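PDB 4GV8: DUTPase from Staphylococcus phage 11, which hydrolyses dUTP to dUMP and pyrophosphate, as a magnesium-dependent trimeric dUTPase of the jelly-roll family that also has a moonlighting role. Local coordinates for the interface of chains A and B. Residues are numbered along the deposited sequence; one frame, centred on the assembly and turned at random. Chains: chain A/B, DUTPase.

Contact 1: the interface of chains A and B. Residues chain A 6-8, 50-51, 85; chain B 150-151, 153.
B:Phe153 slots its ring between A:His85 and A:Arg8, in a contact of the trimeric jelly-roll dUTPase family. The C-terminal arm of one subunit runs here along the neighbouring barrel. The imidazole of A:His85 stacks on one face of the phenyl ring. Their centroids are 4.5 Å apart and the planes are inclined by 26°. The overlap is offset, with A:His85 CG 3.6 Å from B:Phe153 CD2. The opposite face takes the aliphatic part of A:Arg8, whose CG makes a CH-pi contact 4.0 Å from the ring centroid. The leading edge of the ring points at backbone. A:Ala50 O lies in the ring plane, 3.4 Å from B:Phe153 CZ, and A:Gln6 C also meets this edge. A:Ala50 CB packs against CZ and CE2, and A:Gln6 CB against CD1. Chain A hides 105 Å² of B:Phe153.

Beyond the ring, A:Arg8 bends at chi3 (57°). This lays a face of its guanidinium over the backbone carbonyl of B:Glu151, with A:Arg8 NH1 3.3 Å from B:Glu151 O. The carbonyl sits above the guanidinium plane, so the contact is probably a loose electrostatic one. B:Val150 places CG2 against A:Gln6 CB, at 3.8 Å. The backbone N of B:Val150 donates a hydrogen bond of 2.9 Å to A:Val7 O, fairly straight at 161° at the hydrogen. That bond ties the incoming arm to strand 4-9, which also carries A:Gln6 and A:Arg8.

Contact 2: the interface of chains A and B. Residues chain A 95, 97; chain B 40, 97.
A:Ile97 and B:Ile97 meet through their delta-methyl groups, CD1 to CD1, at 3.3 Å. The same residue of two subunits thus forms the apolar centre of this patch, in a jelly-roll enzyme whose family works as a trimer. The methyl contact is tighter than usual van der Waals packing. The two side chains approach at a slant. In both, CG1 is anti to the carbonyl carbon (chi1 -62° in A:Ile97 and -71° in B:Ile97), and CD1 is the atom that reaches across. The partner hides 42 Å² of A:Ile97 but 14 Å² of B:Ile97, probably in part because A:Ile97 also packs on B:Gln40.

B:Gln40 crosses A:Ile97 at about a right angle. Its CG packs 3.8 Å from A:Ile97 CG1, so the aliphatic part of the glutamine widens the apolar contact. A bend at chi2 (-52°) turns the chain and keeps its amide beside the isoleucine. The amide oxygen OE1 is 3.6 Å from A:Ile97 CG1 and marks the start of the polar rim.

A water joins the subunits at this rim. It lies 2.9 Å from B:Gln40 OE1. On the chain A side it meets the backbone carbonyl of A:Asp95. A:Asp95 O and B:Gln40 OE1 are 3.8 Å apart, and the water bridges them. Water 1 sits 2.7 Å from A:Asp95 O.

Contact 1: the interface of chains A and B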
loop_
_atom_site.group_PDB
_atom_site.type_symbol
_atom_site.label_atom_id
_atom_site.label_comp_id
_atom_site.label_asym_id
_atom_site.label_seq_id
_atom_site.Cartn_x
_atom_site.Cartn_y
_atom_site.Cartn_z
ATOM N N GLN A 6 1.022 2.312 25.269
ATOM C CA GLN A 6 2.254 2.933 25.798
ATOM C C GLN A 6 3.147 3.342 24.628
ATOM O O GLN A 6 3.265 2.584 23.626
ATOM C CB GLN A 6 3.026 1.983 26.736
ATOM C CG GLN A 6 2.197 1.335 27.857
ATOM C CD GLN A 6 2.979 0.208 28.505
ATOM O OE1 GLN A 6 3.937 0.434 29.224
ATOM N NE2 GLN A 6 2.611 -1.001 28.205
ATOM N N VAL A 7 3.749 4.526 24.790
ATOM C CA VAL A 7 4.637 5.166 23.828
ATOM C C VAL A 7 5.885 5.583 24.570
ATOM O O VAL A 7 5.782 6.224 25.639
ATOM C CB VAL A 7 3.988 6.438 23.194
ATOM C CG1 VAL A 7 4.958 7.063 22.209
ATOM C CG2 VAL A 7 2.646 6.102 22.542
ATOM N N ARG A 8 7.059 5.207 24.049
ATOM C CA ARG A 8 8.357 5.722 24.544
ATOM C C ARG A 8 8.968 6.719 23.567
ATOM O O ARG A 8 9.099 6.398 22.394
ATOM C CB ARG A 8 9.373 4.600 24.681
ATOM C CG ARG A 8 9.318 3.828 25.959
ATOM C CD ARG A 8 10.494 2.912 26.071
ATOM N NE ARG A 8 11.715 3.692 25.967
ATOM C CZ ARG A 8 12.918 3.303 26.395
ATOM N NH1 ARG A 8 13.083 2.152 27.030
ATOM N NH2 ARG A 8 13.963 4.105 26.223
ATOM N N ALA A 50 8.855 4.469 20.053
ATOM C CA ALA A 50 8.458 3.063 20.128
ATOM C C ALA A 50 7.062 3.004 20.726
ATOM O O ALA A 50 6.736 3.795 21.597
ATOM C CB ALA A 50 9.399 2.214 20.982
ATOM N N VAL A 51 6.276 2.026 20.289
ATOM C CA VAL A 51 4.991 1.748 20.870
ATOM C C VAL A 51 4.970 0.292 21.375
ATOM O O VAL A 51 5.856 -0.517 21.021
ATOM C CB VAL A 51 3.872 1.988 19.836
ATOM C CG1 VAL A 51 3.829 3.483 19.476
ATOM C CG2 VAL A 51 4.014 1.052 18.598
ATOM N N HIS A 85 9.288 -3.241 20.075
ATOM C CA HIS A 85 9.566 -2.117 20.957
ATOM C C HIS A 85 10.708 -1.305 20.455
ATOM O O HIS A 85 11.263 -0.525 21.188
ATOM C CB HIS A 85 9.849 -2.606 22.358
ATOM C CG HIS A 85 8.648 -3.219 23.038
ATOM N ND1 HIS A 85 8.757 -4.094 24.061
ATOM C CD2 HIS A 85 7.285 -3.056 22.804
ATOM C CE1 HIS A 85 7.522 -4.461 24.451
ATOM N NE2 HIS A 85 6.628 -3.835 23.676
ATOM N N VAL B 150 5.597 6.522 28.512
ATOM C CA VAL B 150 6.291 5.749 29.540
ATOM C C VAL B 150 7.789 5.836 29.295
ATOM O O VAL B 150 8.247 6.112 28.170
ATOM C CB VAL B 150 5.832 4.271 29.529
ATOM C CG1 VAL B 150 4.336 4.176 29.846
ATOM C CG2 VAL B 150 6.188 3.585 28.194
ATOM N N GLU B 151 8.560 5.593 30.341
ATOM C CA GLU B 151 10.019 5.524 30.237
ATOM C C GLU B 151 10.450 4.085 29.888
ATOM O O GLU B 151 11.479 3.898 29.255
ATOM C CB GLU B 151 10.701 5.992 31.533
ATOM N N PHE B 153 8.470 0.104 28.886
ATOM C CA PHE B 153 7.254 -0.621 28.598
ATOM C C PHE B 153 7.009 -1.615 29.686
ATOM O O PHE B 153 7.937 -2.260 30.236
ATOM C CB PHE B 153 7.314 -1.340 27.215
ATOM C CG PHE B 153 7.342 -0.378 26.026
ATOM C CD1 PHE B 153 6.284 0.461 25.789
ATOM C CD2 PHE B 153 8.439 -0.308 25.185
ATOM C CE1 PHE B 153 6.309 1.353 24.769
ATOM C CE2 PHE B 153 8.448 0.588 24.124
ATOM C CZ PHE B 153 7.381 1.404 23.917
#

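Contact 2: the interface of chains A and B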
loop_
_atom_site.group_PDB
_atom_site.type_symbol
_atom_site.label_atom_id
_atom_site.label_comp_id
_atom_site.label_asym_id
_atom_site.label_seq_id
_atom_site.Cartn_x
_atom_site.Cartn_y
_atom_site.Cartn_z
ATOM N N ASP A 95 9.433 9.063 -5.475
ATOM C CA ASP A 95 9.225 8.440 -6.771
ATOM C C ASP A 95 9.098 9.398 -8.011
ATOM O O ASP A 95 8.503 8.983 -9.043
ATOM C CB ASP A 95 7.985 7.515 -6.684
ATOM C CG ASP A 95 7.943 6.487 -7.813
ATOM O OD1 ASP A 95 9.056 6.010 -8.194
ATOM O OD2 ASP A 95 6.816 6.131 -8.327
ATOM N N ILE A 97 10.599 11.161 -11.190
ATOM C CA ILE A 97 11.656 10.795 -12.159
ATOM C C ILE A 97 12.754 11.865 -12.099
ATOM O O ILE A 97 12.407 13.034 -12.055
ATOM C CB ILE A 97 11.124 10.708 -13.611
ATOM C CG1 ILE A 97 10.076 9.615 -13.715
ATOM C CG2 ILE A 97 12.262 10.403 -14.613
ATOM C CD1 ILE A 97 10.635 8.214 -13.747
ATOM N N GLN B 40 3.481 8.980 -15.447
ATOM C CA GLN B 40 4.004 9.703 -14.311
ATOM C C GLN B 40 3.020 10.717 -13.704
ATOM O O GLN B 40 3.351 11.316 -12.689
ATOM C CB GLN B 40 5.375 10.301 -14.635
ATOM C CG GLN B 40 6.466 9.251 -14.757
ATOM C CD GLN B 40 6.485 8.353 -13.530
ATOM O OE1 GLN B 40 6.854 8.790 -12.450
ATOM N NE2 GLN B 40 6.079 7.090 -13.694
ATOM N N ILE B 97 6.706 4.745 -17.198
ATOM C CA ILE B 97 7.801 5.652 -17.522
ATOM C C ILE B 97 7.387 6.419 -18.791
ATOM O O ILE B 97 6.705 5.877 -19.676
ATOM C CB ILE B 97 9.167 4.906 -17.732
ATOM C CG1 ILE B 97 9.718 4.379 -16.414
ATOM C CG2 ILE B 97 10.223 5.835 -18.331
ATOM C CD1 ILE B 97 9.802 5.412 -15.318
HETATM O O HOH W 1 8.483 6.995 -10.942
#

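The C-alpha centres of contact 1 and contact 2 lie about 38 Å apart, and the two share no residues. Both belong to the one interface between chains A and B, which is not an exact two-fold. In contact 1 a C-terminal segment of chain B reaches strands 4-9 and 49-51 of chain A and the loop at A:His85. In contact 2, loop residues meet loop residues. The deposited assembly holds three copies, as expected for this trimeric family. The pair of contacts suggests that neighbouring subunits are held at widely separated points, by an exchanged arm and by a smaller loop contact.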